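BPT4 GENE 59 helicase assembly protein (Enterobacteria phage T4, PDB 1C1K) loads the replicative helicase onto replication-fork DNA covered by the single-stranded DNA-binding protein and coordinates leading- and lagging-strand synthesis in phage T4. Local coordinates at residues F161-S166 with Q202-V207; R118-F123 with K133-Y138; Y57-L62 with G88-A93; K17-L22 with L73-N78. One frame throughout, in Å; residues are numbered along the deposited sequence.

Contact 1: F161-S166 with Q202-V207; sequences FILLDS and QKAKNV
A close helix-helix packing in the C-terminal half of this alpha-helical protein joins helix 158-168 to helix 201-216 through Leu163, Ser166 and Ala204. The CB of Ala204 points at the other helix and meets two side chains there: Leu163 CD2 at 3.9 Å and Ser166 OG at 3.8 Å. Because alanine carries no more than a methyl group, the backbones come near, with the CA atoms of Leu163 and Ala204 6.3 Å apart. Small side chains at the interface are consistent with so close an approach of two helices in this two-domain fold. Ser166 suits the site because its hydroxyl turns back on its own helix: with chi1 at 78°, OG lies between the backbone N and the carbonyl carbon and donates to Leu163 O at 2.7 Å, in the plane of that carbonyl. The polar atom beside the methyl is thereby satisfied within its own helix. Both Leu163 and Ser166 touch Ile199 of strand 197-199, while Ser201 OG is hydrogen-bonded to Ser166 O.

Contact 2: R118-F123 with K133-Y138; sequences RNIYYF and KEIFEY
The Phe136 ring has Ile135 CG2 over the centre of one face, 3.9 Å above its plane, and Ile120 CG2 approaches the same ring obliquely, 4.1 Å from Phe136 CZ. The second ring, Phe123, is met at its edge: Ile135 CD1 lies near the ring plane, 4.0 Å from Phe123 CD2. Ile135 thus uses two methyls in different directions, CD1 for Phe123 and CG2 for Ile120, whose own CG2 is 3.8 Å away. The branched isoleucines fit here since each CG2, anti to its backbone N, projects across the gap separately from the longer CG1 arm. In the fold, this packs the loop segment 133-138 back against helix 109-126, from which the chain has just emerged, in the C-terminal part of the protein. A backbone hydrogen bond between Ile135 and Ile147 ties the loop to the start of helix 146-152. Phe132 meets the Phe136 ring edge-to-face, and Leu164 and Leu168 of helix 158-168 also pack on Phe136, a large apolar ring that can touch several elements together.

Contact 3: Y57-L62 with G88-A93; sequences YFFQKL and GDISDA
This is an aromatic-aliphatic packing, partly buried, that seats the loop 88-93 between helices 83-86 and 95-107 on helix 56-65 in the N-terminal half of the protein. With CG anti to the backbone N (chi1 177°), the Phe58 ring is carried out toward the loop. Ser91 lies over one face of it: Ser91 CA is 3.8 Å from the ring centroid and only 5° off the normal, a CH-pi contact, with Ser91 CB 3.6 Å from Phe58 CG. The ring's opposite face carries Leu62 CD1 of its own helix. Ile90 CG2 wedges against both rings, 3.7 Å from Phe58 CE2 and 3.9 Å from Phe59 CZ; the beta-branch places a methyl close to the backbone, where it meets both. On the side of exposed Tyr57, a water links Tyr57 OH, 2.9 Å away, to the backbone O of Ser91, to which it donates. Serine thus serves two chemistries, its carbons resting on an aromatic face while its hydroxyl is hydrogen-bonded to Asp55, just ahead of the helix.

Contact 4: K17-L22 with L73-N78; sequences KSVYKL and LIFISN
Apolar contacts join the two helices through one ring: Phe75 points from helix 68-81 toward helix 16-30, where Val19 and Leu22, one turn apart, receive it. Val19 CG1 lies in the ring plane at the edge, 3.7 Å from Phe75 CZ, and Leu22 CD2 stands at the edge too, 3.9 Å from Phe75 CD1. Phenylalanine suits the place because it is long enough to span segments whose nearest CA atoms, those of Leu22 and Phe75, are 8.3 Å apart. The packing belongs to the helical core of the N-terminal half, where Leu62 of helix 56-65 also covers Phe75 and Val19, and Tyr23 meets the Phe75 ring. No hydrogen bond crosses between the two segments. Asn78 ND2 donates to Ile74 O at 2.8 Å, nearly straight at 171°, and Asn78 N, 3.3 Å from Ile74 O, reaches it from the opposite face of the carbonyl plane. Buried Asn78 ND2 also donates to Ala95 O, at the start of helix 95-107, while its OD1 accepts from Asn82.

Contacts 1 and 2 lie in the C-terminal half and contacts 3 and 4 in the N-terminal half, on opposite sides of the chain's centre. Contacts 1 and 4 are buried helix-helix packings, whereas contacts 2 and 3 are partly buried and set loops on helices. Size separates the two helix-helix contacts: a methyl and a hydroxyl let helices close up in contact 1, while a ring bridges a wider gap in contact 4. Of the loop contacts, contact 2 is wholly apolar across its segments, and contact 3 adds a bridging water. Neighbours adjoin through Leu164 on Ile120 and Phe136 for contacts 1 and 2, and through Phe59 on Tyr20 and Ile90 on Asn78 for contacts 3 and 4.

Contact 1: F161-S166 with Q202-V207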
loop_
_atom_site.group_PDB
_atom_site.type_symbol
_atom_site.label_atom_id
_atom_site.label_comp_id
_atom_site.label_asym_id
_atom_site.label_seq_id
_atom_site.Cartn_x
_atom_site.Cartn_y
_atom_site.Cartn_z
ATOM N N PHE A 161 -5.901 4.469 4.627
ATOM C CA PHE A 161 -5.189 5.744 4.647
ATOM C C PHE A 161 -5.259 6.403 3.267
ATOM O O PHE A 161 -5.541 7.601 3.145
ATOM C CB PHE A 161 -3.724 5.527 5.043
ATOM C CG PHE A 161 -3.037 6.773 5.545
ATOM C CD1 PHE A 161 -2.500 7.699 4.651
ATOM C CD2 PHE A 161 -2.928 7.020 6.916
ATOM C CE1 PHE A 161 -1.862 8.855 5.114
ATOM C CE2 PHE A 161 -2.291 8.173 7.390
ATOM C CZ PHE A 161 -1.758 9.091 6.484
ATOM N N ILE A 162 -5.020 5.620 2.219
ATOM C CA ILE A 162 -5.046 6.171 0.875
ATOM C C ILE A 162 -6.466 6.513 0.437
ATOM O O ILE A 162 -6.678 7.460 -0.317
ATOM C CB ILE A 162 -4.355 5.213 -0.123
ATOM C CG1 ILE A 162 -2.863 5.130 0.218
ATOM C CG2 ILE A 162 -4.513 5.723 -1.554
ATOM C CD1 ILE A 162 -2.141 3.952 -0.409
ATOM N N LEU A 163 -7.448 5.763 0.916
ATOM C CA LEU A 163 -8.833 6.065 0.569
ATOM C C LEU A 163 -9.216 7.412 1.206
ATOM O O LEU A 163 -9.836 8.259 0.564
ATOM C CB LEU A 163 -9.763 4.948 1.066
ATOM C CG LEU A 163 -9.914 3.751 0.112
ATOM C CD1 LEU A 163 -10.483 2.564 0.874
ATOM C CD2 LEU A 163 -10.814 4.122 -1.057
ATOM N N LEU A 164 -8.840 7.608 2.467
ATOM C CA LEU A 164 -9.137 8.863 3.148
ATOM C C LEU A 164 -8.424 10.000 2.409
ATOM O O LEU A 164 -8.993 11.066 2.182
ATOM C CB LEU A 164 -8.655 8.805 4.602
ATOM C CG LEU A 164 -9.410 7.868 5.553
ATOM C CD1 LEU A 164 -8.582 7.637 6.806
ATOM C CD2 LEU A 164 -10.758 8.472 5.911
ATOM N N ASP A 165 -7.175 9.758 2.029
ATOM C CA ASP A 165 -6.381 10.750 1.315
ATOM C C ASP A 165 -7.028 11.218 0.012
ATOM O O ASP A 165 -6.880 12.383 -0.375
ATOM C CB ASP A 165 -4.996 10.183 1.005
ATOM C CG ASP A 165 -4.160 11.123 0.154
ATOM O OD1 ASP A 165 -3.571 12.061 0.731
ATOM O OD2 ASP A 165 -4.093 10.923 -1.083
ATOM N N SER A 166 -7.748 10.319 -0.658
ATOM C CA SER A 166 -8.379 10.652 -1.930
ATOM C C SER A 166 -9.286 11.876 -1.872
ATOM O O SER A 166 -9.401 12.603 -2.856
ATOM C CB SER A 166 -9.134 9.437 -2.497
ATOM O OG SER A 166 -10.387 9.222 -1.877
ATOM N N GLN A 202 -15.104 10.325 -4.868
ATOM C CA GLN A 202 -16.476 10.616 -4.478
ATOM C C GLN A 202 -17.117 9.453 -3.731
ATOM O O GLN A 202 -17.775 9.647 -2.715
ATOM C CB GLN A 202 -17.312 10.968 -5.713
ATOM C CG GLN A 202 -18.692 11.521 -5.396
ATOM C CD GLN A 202 -18.653 12.702 -4.439
ATOM O OE1 GLN A 202 -19.477 12.802 -3.530
ATOM N NE2 GLN A 202 -17.697 13.603 -4.643
ATOM N N LYS A 203 -16.922 8.241 -4.240
ATOM C CA LYS A 203 -17.485 7.058 -3.607
ATOM C C LYS A 203 -16.870 6.837 -2.230
ATOM O O LYS A 203 -17.573 6.496 -1.288
ATOM C CB LYS A 203 -17.261 5.831 -4.496
ATOM C CG LYS A 203 -18.109 5.836 -5.775
ATOM C CD LYS A 203 -17.887 4.570 -6.589
ATOM C CE LYS A 203 -18.758 4.563 -7.837
ATOM N NZ LYS A 203 -18.359 3.491 -8.798
ATOM N N ALA A 204 -15.560 7.034 -2.115
ATOM C CA ALA A 204 -14.878 6.865 -0.832
ATOM C C ALA A 204 -15.419 7.908 0.150
ATOM O O ALA A 204 -15.657 7.612 1.323
ATOM C CB ALA A 204 -13.373 7.037 -1.013
ATOM N N LYS A 205 -15.622 9.128 -0.341
ATOM C CA LYS A 205 -16.160 10.213 0.479
ATOM C C LYS A 205 -17.565 9.872 0.981
ATOM O O LYS A 205 -17.872 10.069 2.158
ATOM C CB LYS A 205 -16.219 11.508 -0.331
ATOM C CG LYS A 205 -16.568 12.739 0.493
ATOM C CD LYS A 205 -16.517 13.987 -0.371
ATOM C CE LYS A 205 -16.652 15.253 0.462
ATOM N NZ LYS A 205 -18.024 15.397 1.023
ATOM N N ASN A 206 -18.413 9.368 0.082
ATOM C CA ASN A 206 -19.785 8.992 0.427
ATOM C C ASN A 206 -19.785 7.956 1.546
ATOM O O ASN A 206 -20.538 8.070 2.514
ATOM C CB ASN A 206 -20.512 8.408 -0.789
ATOM C CG ASN A 206 -20.815 9.451 -1.858
ATOM O OD1 ASN A 206 -20.681 10.652 -1.632
ATOM N ND2 ASN A 206 -21.229 8.988 -3.028
ATOM N N VAL A 207 -18.937 6.939 1.411
ATOM C CA VAL A 207 -18.846 5.890 2.423
ATOM C C VAL A 207 -18.416 6.496 3.758
ATOM O O VAL A 207 -18.968 6.167 4.809
ATOM C CB VAL A 207 -17.840 4.795 2.001
ATOM C CG1 VAL A 207 -17.659 3.784 3.124
ATOM C CG2 VAL A 207 -18.337 4.093 0.739
#

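Contact 2: R118-F123 with K133-Y138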
loop_
_atom_site.group_PDB
_atom_site.type_symbol
_atom_site.label_atom_id
_atom_site.label_comp_id
_atom_site.label_asym_id
_atom_site.label_seq_id
_atom_site.Cartn_x
_atom_site.Cartn_y
_atom_site.Cartn_z
ATOM N N ARG A 118 -15.069 3.717 11.569
ATOM C CA ARG A 118 -15.721 3.670 12.876
ATOM C C ARG A 118 -14.673 3.733 13.975
ATOM O O ARG A 118 -14.823 4.477 14.939
ATOM C CB ARG A 118 -16.543 2.386 13.039
ATOM C CG ARG A 118 -17.772 2.332 12.174
ATOM C CD ARG A 118 -18.537 1.018 12.348
ATOM N NE ARG A 118 -19.387 0.754 11.191
ATOM C CZ ARG A 118 -19.227 -0.266 10.351
ATOM N NH1 ARG A 118 -18.242 -1.142 10.527
ATOM N NH2 ARG A 118 -20.046 -0.392 9.316
ATOM N N ASN A 119 -13.603 2.956 13.836
ATOM C CA ASN A 119 -12.565 2.955 14.852
ATOM C C ASN A 119 -11.870 4.311 14.955
ATOM O O ASN A 119 -11.485 4.733 16.049
ATOM C CB ASN A 119 -11.550 1.846 14.567
ATOM C CG ASN A 119 -12.103 0.468 14.876
ATOM O OD1 ASN A 119 -11.564 -0.549 14.443
ATOM N ND2 ASN A 119 -13.190 0.430 15.631
ATOM N N ILE A 120 -11.707 4.999 13.829
ATOM C CA ILE A 120 -11.065 6.313 13.862
ATOM C C ILE A 120 -11.975 7.272 14.615
ATOM O O ILE A 120 -11.505 8.081 15.419
ATOM C CB ILE A 120 -10.831 6.888 12.446
ATOM C CG1 ILE A 120 -9.810 6.033 11.691
ATOM C CG2 ILE A 120 -10.315 8.327 12.545
ATOM C CD1 ILE A 120 -9.807 6.296 10.204
ATOM N N TYR A 121 -13.277 7.172 14.355
ATOM C CA TYR A 121 -14.255 8.032 15.010
ATOM C C TYR A 121 -14.274 7.839 16.527
ATOM O O TYR A 121 -14.180 8.803 17.281
ATOM C CB TYR A 121 -15.653 7.777 14.441
ATOM C CG TYR A 121 -16.739 8.573 15.134
ATOM C CD1 TYR A 121 -17.064 9.865 14.715
ATOM C CD2 TYR A 121 -17.432 8.037 16.221
ATOM C CE1 TYR A 121 -18.057 10.605 15.367
ATOM C CE2 TYR A 121 -18.425 8.767 16.878
ATOM C CZ TYR A 121 -18.732 10.046 16.447
ATOM O OH TYR A 121 -19.725 10.760 17.094
ATOM N N TYR A 122 -14.387 6.598 16.981
ATOM C CA TYR A 122 -14.421 6.342 18.413
ATOM C C TYR A 122 -13.104 6.722 19.080
ATOM O O TYR A 122 -13.088 7.150 20.236
ATOM C CB TYR A 122 -14.786 4.876 18.672
ATOM C CG TYR A 122 -16.210 4.571 18.257
ATOM C CD1 TYR A 122 -16.491 3.567 17.336
ATOM C CD2 TYR A 122 -17.272 5.335 18.740
ATOM C CE1 TYR A 122 -17.793 3.334 16.899
ATOM C CE2 TYR A 122 -18.578 5.113 18.311
ATOM C CZ TYR A 122 -18.829 4.112 17.388
ATOM O OH TYR A 122 -20.117 3.899 16.949
ATOM N N PHE A 123 -12.002 6.594 18.350
ATOM C CA PHE A 123 -10.699 6.965 18.896
ATOM C C PHE A 123 -10.670 8.485 19.081
ATOM O O PHE A 123 -10.103 9.000 20.050
ATOM C CB PHE A 123 -9.575 6.554 17.939
ATOM C CG PHE A 123 -8.231 7.120 18.307
ATOM C CD1 PHE A 123 -7.429 6.491 19.257
ATOM C CD2 PHE A 123 -7.763 8.288 17.709
ATOM C CE1 PHE A 123 -6.189 7.018 19.602
ATOM C CE2 PHE A 123 -6.524 8.819 18.049
ATOM C CZ PHE A 123 -5.736 8.184 18.996
ATOM N N LYS A 133 -11.849 16.941 12.362
ATOM C CA LYS A 133 -10.753 17.319 11.477
ATOM C C LYS A 133 -9.373 17.274 12.147
ATOM O O LYS A 133 -8.356 17.091 11.476
ATOM C CB LYS A 133 -11.007 18.717 10.900
ATOM C CG LYS A 133 -10.519 19.864 11.777
ATOM C CD LYS A 133 -10.699 21.213 11.074
ATOM C CE LYS A 133 -10.423 22.374 12.021
ATOM N NZ LYS A 133 -10.340 23.682 11.307
ATOM N N GLU A 134 -9.334 17.438 13.466
ATOM C CA GLU A 134 -8.074 17.421 14.205
ATOM C C GLU A 134 -7.332 16.082 14.097
ATOM O O GLU A 134 -6.117 16.006 14.306
ATOM C CB GLU A 134 -8.333 17.755 15.679
ATOM C CG GLU A 134 -8.607 19.235 15.904
ATOM C CD GLU A 134 -9.193 19.551 17.268
ATOM O OE1 GLU A 134 -9.705 20.680 17.429
ATOM O OE2 GLU A 134 -9.142 18.694 18.177
ATOM N N ILE A 135 -8.069 15.028 13.769
ATOM C CA ILE A 135 -7.486 13.698 13.629
ATOM C C ILE A 135 -6.593 13.621 12.392
ATOM O O ILE A 135 -5.535 12.988 12.408
ATOM C CB ILE A 135 -8.599 12.625 13.473
ATOM C CG1 ILE A 135 -9.356 12.446 14.797
ATOM C CG2 ILE A 135 -7.990 11.306 12.988
ATOM C CD1 ILE A 135 -8.535 11.825 15.896
ATOM N N PHE A 136 -7.018 14.298 11.331
ATOM C CA PHE A 136 -6.321 14.256 10.057
ATOM C C PHE A 136 -5.285 15.331 9.771
ATOM O O PHE A 136 -4.498 15.188 8.842
ATOM C CB PHE A 136 -7.365 14.230 8.941
ATOM C CG PHE A 136 -8.456 13.232 9.176
ATOM C CD1 PHE A 136 -9.609 13.590 9.864
ATOM C CD2 PHE A 136 -8.310 11.913 8.749
ATOM C CE1 PHE A 136 -10.602 12.649 10.127
ATOM C CE2 PHE A 136 -9.295 10.970 9.008
ATOM C CZ PHE A 136 -10.443 11.337 9.698
ATOM N N GLU A 137 -5.270 16.393 10.570
ATOM C CA GLU A 137 -4.323 17.476 10.348
ATOM C C GLU A 137 -2.940 17.246 10.949
ATOM O O GLU A 137 -2.797 16.755 12.061
ATOM C CB GLU A 137 -4.893 18.785 10.894
ATOM C CG GLU A 137 -6.122 19.286 10.159
ATOM C CD GLU A 137 -5.798 19.841 8.783
ATOM O OE1 GLU A 137 -6.654 19.722 7.878
ATOM O OE2 GLU A 137 -4.693 20.399 8.604
ATOM N N TYR A 138 -1.913 17.614 10.191
ATOM C CA TYR A 138 -0.538 17.485 10.651
ATOM C C TYR A 138 -0.353 18.405 11.870
ATOM O O TYR A 138 -0.869 19.525 11.895
ATOM C CB TYR A 138 0.409 17.893 9.517
ATOM C CG TYR A 138 1.850 18.054 9.924
ATOM C CD1 TYR A 138 2.682 16.941 10.065
ATOM C CD2 TYR A 138 2.394 19.320 10.149
ATOM C CE1 TYR A 138 4.024 17.085 10.418
ATOM C CE2 TYR A 138 3.734 19.477 10.502
ATOM C CZ TYR A 138 4.544 18.356 10.635
ATOM O OH TYR A 138 5.872 18.506 10.963
#

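Contact 3: Y57-L62 with G88-A93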
loop_
_atom_site.group_PDB
_atom_site.type_symbol
_atom_site.label_atom_id
_atom_site.label_comp_id
_atom_site.label_asym_id
_atom_site.label_seq_id
_atom_site.Cartn_x
_atom_site.Cartn_y
_atom_site.Cartn_z
ATOM N N TYR A 57 16.184 -19.665 -7.619
ATOM C CA TYR A 57 15.183 -20.730 -7.534
ATOM C C TYR A 57 13.830 -20.189 -7.062
ATOM O O TYR A 57 12.785 -20.711 -7.441
ATOM C CB TYR A 57 15.640 -21.823 -6.547
ATOM C CG TYR A 57 15.557 -21.387 -5.098
ATOM C CD1 TYR A 57 14.355 -21.466 -4.388
ATOM C CD2 TYR A 57 16.655 -20.814 -4.465
ATOM C CE1 TYR A 57 14.254 -20.973 -3.093
ATOM C CE2 TYR A 57 16.564 -20.318 -3.166
ATOM C CZ TYR A 57 15.361 -20.397 -2.488
ATOM O OH TYR A 57 15.268 -19.887 -1.211
ATOM N N PHE A 58 13.847 -19.155 -6.220
ATOM C CA PHE A 58 12.602 -18.603 -5.689
ATOM C C PHE A 58 11.719 -18.089 -6.814
ATOM O O PHE A 58 10.519 -18.379 -6.879
ATOM C CB PHE A 58 12.909 -17.462 -4.708
ATOM C CG PHE A 58 11.677 -16.775 -4.158
ATOM C CD1 PHE A 58 10.906 -17.384 -3.172
ATOM C CD2 PHE A 58 11.310 -15.510 -4.606
ATOM C CE1 PHE A 58 9.782 -16.738 -2.635
ATOM C CE2 PHE A 58 10.193 -14.856 -4.080
ATOM C CZ PHE A 58 9.429 -15.474 -3.091
ATOM N N PHE A 59 12.325 -17.326 -7.712
ATOM C CA PHE A 59 11.592 -16.756 -8.825
ATOM C C PHE A 59 11.183 -17.848 -9.806
ATOM O O PHE A 59 10.121 -17.770 -10.428
ATOM C CB PHE A 59 12.451 -15.678 -9.476
ATOM C CG PHE A 59 12.906 -14.628 -8.497
ATOM C CD1 PHE A 59 14.165 -14.703 -7.905
ATOM C CD2 PHE A 59 12.039 -13.617 -8.095
ATOM C CE1 PHE A 59 14.552 -13.784 -6.915
ATOM C CE2 PHE A 59 12.411 -12.698 -7.109
ATOM C CZ PHE A 59 13.668 -12.781 -6.519
ATOM N N GLN A 60 12.015 -18.877 -9.928
ATOM C CA GLN A 60 11.692 -19.998 -10.807
ATOM C C GLN A 60 10.444 -20.716 -10.285
ATOM O O GLN A 60 9.493 -20.963 -11.036
ATOM C CB GLN A 60 12.863 -20.984 -10.874
ATOM C CG GLN A 60 12.526 -22.308 -11.559
ATOM C CD GLN A 60 12.098 -22.137 -13.009
ATOM O OE1 GLN A 60 11.199 -22.837 -13.490
ATOM N NE2 GLN A 60 12.740 -21.216 -13.712
ATOM N N LYS A 61 10.424 -21.037 -8.993
ATOM C CA LYS A 61 9.267 -21.729 -8.429
ATOM C C LYS A 61 7.976 -20.921 -8.603
ATOM O O LYS A 61 6.939 -21.465 -8.988
ATOM C CB LYS A 61 9.494 -22.035 -6.945
ATOM C CG LYS A 61 10.490 -23.152 -6.679
ATOM C CD LYS A 61 10.075 -24.443 -7.366
ATOM C CE LYS A 61 8.948 -25.129 -6.628
ATOM N NZ LYS A 61 8.779 -26.535 -7.097
ATOM N N LEU A 62 8.038 -19.621 -8.336
ATOM C CA LEU A 62 6.849 -18.793 -8.485
ATOM C C LEU A 62 6.361 -18.793 -9.934
ATOM O O LEU A 62 5.159 -18.858 -10.182
ATOM C CB LEU A 62 7.139 -17.362 -8.040
ATOM C CG LEU A 62 6.856 -17.037 -6.571
ATOM C CD1 LEU A 62 7.591 -18.003 -5.670
ATOM C CD2 LEU A 62 7.289 -15.598 -6.289
ATOM N N GLY A 88 14.255 -6.330 3.693
ATOM C CA GLY A 88 14.721 -7.697 3.519
ATOM C C GLY A 88 14.337 -8.292 2.175
ATOM O O GLY A 88 13.393 -7.826 1.533
ATOM N N ASP A 89 15.062 -9.326 1.749
ATOM C CA ASP A 89 14.806 -9.988 0.468
ATOM C C ASP A 89 13.459 -10.702 0.441
ATOM O O ASP A 89 13.041 -11.310 1.426
ATOM C CB ASP A 89 15.914 -10.995 0.158
ATOM C CG ASP A 89 17.172 -10.336 -0.378
ATOM O OD1 ASP A 89 18.225 -11.007 -0.401
ATOM O OD2 ASP A 89 17.113 -9.153 -0.775
ATOM N N ILE A 90 12.798 -10.638 -0.708
ATOM C CA ILE A 90 11.487 -11.243 -0.877
ATOM C C ILE A 90 11.501 -12.753 -0.679
ATOM O O ILE A 90 10.508 -13.333 -0.241
ATOM C CB ILE A 90 10.902 -10.896 -2.276
ATOM C CG1 ILE A 90 9.428 -11.302 -2.343
ATOM C CG2 ILE A 90 11.709 -11.583 -3.375
ATOM C CD1 ILE A 90 8.537 -10.479 -1.450
ATOM N N SER A 91 12.626 -13.394 -0.992
ATOM C CA SER A 91 12.740 -14.842 -0.825
ATOM C C SER A 91 12.917 -15.247 0.644
ATOM O O SER A 91 12.924 -16.435 0.962
ATOM C CB SER A 91 13.917 -15.377 -1.647
ATOM O OG SER A 91 15.110 -14.689 -1.326
ATOM N N ASP A 92 13.064 -14.255 1.521
ATOM C CA ASP A 92 13.251 -14.472 2.962
ATOM C C ASP A 92 12.066 -13.932 3.763
ATOM O O ASP A 92 12.041 -14.048 4.986
ATOM C CB ASP A 92 14.497 -13.728 3.474
ATOM C CG ASP A 92 15.793 -14.205 2.833
ATOM O OD1 ASP A 92 15.940 -15.423 2.613
ATOM O OD2 ASP A 92 16.670 -13.351 2.563
ATOM N N ALA A 93 11.090 -13.339 3.082
ATOM C CA ALA A 93 9.949 -12.730 3.774
ATOM C C ALA A 93 8.707 -13.573 4.006
ATOM O O ALA A 93 7.697 -13.032 4.461
ATOM C CB ALA A 93 9.544 -11.437 3.056
HETATM O O HOH W 1 12.750 -18.950 -0.163
#

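Contact 4: K17-L22 with L73-N78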
loop_
_atom_site.group_PDB
_atom_site.type_symbol
_atom_site.label_atom_id
_atom_site.label_comp_id
_atom_site.label_asym_id
_atom_site.label_seq_id
_atom_site.Cartn_x
_atom_site.Cartn_y
_atom_site.Cartn_z
ATOM N N LYS A 17 13.110 -15.603 -14.941
ATOM C CA LYS A 17 13.766 -14.305 -15.001
ATOM C C LYS A 17 12.724 -13.191 -15.082
ATOM O O LYS A 17 12.916 -12.106 -14.529
ATOM C CB LYS A 17 14.715 -14.213 -16.204
ATOM C CG LYS A 17 15.398 -12.845 -16.291
ATOM C CD LYS A 17 16.678 -12.859 -17.115
ATOM C CE LYS A 17 17.289 -11.461 -17.153
ATOM N NZ LYS A 17 18.041 -11.189 -18.419
ATOM N N SER A 18 11.622 -13.452 -15.778
ATOM C CA SER A 18 10.573 -12.449 -15.910
ATOM C C SER A 18 9.922 -12.180 -14.559
ATOM O O SER A 18 9.541 -11.040 -14.266
ATOM C CB SER A 18 9.525 -12.898 -16.935
ATOM O OG SER A 18 10.106 -12.971 -18.232
ATOM N N VAL A 19 9.793 -13.220 -13.735
ATOM C CA VAL A 19 9.210 -13.052 -12.407
ATOM C C VAL A 19 10.164 -12.166 -11.600
ATOM O O VAL A 19 9.734 -11.276 -10.863
ATOM C CB VAL A 19 9.025 -14.414 -11.690
ATOM C CG1 VAL A 19 8.613 -14.197 -10.237
ATOM C CG2 VAL A 19 7.966 -15.232 -12.403
ATOM N N TYR A 20 11.464 -12.400 -11.752
ATOM C CA TYR A 20 12.450 -11.599 -11.042
ATOM C C TYR A 20 12.344 -10.136 -11.476
ATOM O O TYR A 20 12.406 -9.239 -10.642
ATOM C CB TYR A 20 13.863 -12.110 -11.317
ATOM C CG TYR A 20 14.945 -11.104 -10.950
ATOM C CD1 TYR A 20 15.356 -10.947 -9.627
ATOM C CD2 TYR A 20 15.558 -10.320 -11.932
ATOM C CE1 TYR A 20 16.356 -10.031 -9.292
ATOM C CE2 TYR A 20 16.550 -9.409 -11.610
ATOM C CZ TYR A 20 16.946 -9.271 -10.289
ATOM O OH TYR A 20 17.955 -8.382 -9.969
ATOM N N LYS A 21 12.192 -9.906 -12.779
ATOM C CA LYS A 21 12.071 -8.548 -13.315
ATOM C C LYS A 21 10.835 -7.858 -12.752
ATOM O O LYS A 21 10.873 -6.667 -12.417
ATOM C CB LYS A 21 11.979 -8.585 -14.839
ATOM C CG LYS A 21 13.282 -8.979 -15.522
ATOM C CD LYS A 21 13.184 -8.823 -17.027
ATOM C CE LYS A 21 14.476 -9.252 -17.697
ATOM N NZ LYS A 21 14.286 -9.518 -19.154
ATOM N N LEU A 22 9.734 -8.600 -12.662
ATOM C CA LEU A 22 8.497 -8.043 -12.122
ATOM C C LEU A 22 8.710 -7.635 -10.657
ATOM O O LEU A 22 8.315 -6.547 -10.243
ATOM C CB LEU A 22 7.363 -9.067 -12.221
ATOM C CG LEU A 22 6.002 -8.613 -11.676
ATOM C CD1 LEU A 22 5.377 -7.587 -12.622
ATOM C CD2 LEU A 22 5.077 -9.823 -11.520
ATOM N N LEU A 73 0.291 -9.411 -7.441
ATOM C CA LEU A 73 -0.345 -9.281 -6.128
ATOM C C LEU A 73 0.562 -9.779 -5.008
ATOM O O LEU A 73 0.610 -9.183 -3.933
ATOM C CB LEU A 73 -1.671 -10.048 -6.107
ATOM C CG LEU A 73 -2.807 -9.423 -6.925
ATOM C CD1 LEU A 73 -4.083 -10.234 -6.746
ATOM C CD2 LEU A 73 -3.027 -7.997 -6.480
ATOM N N ILE A 74 1.274 -10.878 -5.257
ATOM C CA ILE A 74 2.191 -11.426 -4.265
ATOM C C ILE A 74 3.238 -10.356 -3.936
ATOM O O ILE A 74 3.501 -10.062 -2.772
ATOM C CB ILE A 74 2.923 -12.684 -4.807
ATOM C CG1 ILE A 74 1.988 -13.895 -4.783
ATOM C CG2 ILE A 74 4.165 -12.982 -3.964
ATOM C CD1 ILE A 74 2.462 -15.050 -5.673
ATOM N N PHE A 75 3.835 -9.763 -4.967
ATOM C CA PHE A 75 4.859 -8.756 -4.736
ATOM C C PHE A 75 4.316 -7.458 -4.166
ATOM O O PHE A 75 4.919 -6.899 -3.251
ATOM C CB PHE A 75 5.646 -8.501 -6.022
ATOM C CG PHE A 75 6.416 -9.706 -6.496
ATOM C CD1 PHE A 75 6.468 -10.027 -7.848
ATOM C CD2 PHE A 75 7.057 -10.547 -5.584
ATOM C CE1 PHE A 75 7.143 -11.167 -8.287
ATOM C CE2 PHE A 75 7.736 -11.689 -6.011
ATOM C CZ PHE A 75 7.777 -12.000 -7.370
ATOM N N ILE A 76 3.184 -6.986 -4.682
ATOM C CA ILE A 76 2.595 -5.744 -4.191
ATOM C C ILE A 76 2.186 -5.872 -2.722
ATOM O O ILE A 76 2.587 -5.058 -1.890
ATOM C CB ILE A 76 1.355 -5.331 -5.025
ATOM C CG1 ILE A 76 1.785 -4.942 -6.440
ATOM C CG2 ILE A 76 0.653 -4.138 -4.374
ATOM C CD1 ILE A 76 0.632 -4.880 -7.432
ATOM N N SER A 77 1.396 -6.891 -2.402
ATOM C CA SER A 77 0.952 -7.081 -1.022
ATOM C C SER A 77 2.126 -7.111 -0.054
ATOM O O SER A 77 2.098 -6.444 0.983
ATOM C CB SER A 77 0.132 -8.368 -0.887
ATOM O OG SER A 77 0.932 -9.518 -1.090
ATOM N N ASN A 78 3.168 -7.867 -0.394
ATOM C CA ASN A 78 4.344 -7.969 0.467
ATOM C C ASN A 78 5.139 -6.677 0.583
ATOM O O ASN A 78 5.486 -6.249 1.683
ATOM C CB ASN A 78 5.280 -9.070 -0.033
ATOM C CG ASN A 78 4.902 -10.433 0.495
ATOM O OD1 ASN A 78 5.309 -10.823 1.592
ATOM N ND2 ASN A 78 4.115 -11.171 -0.281
#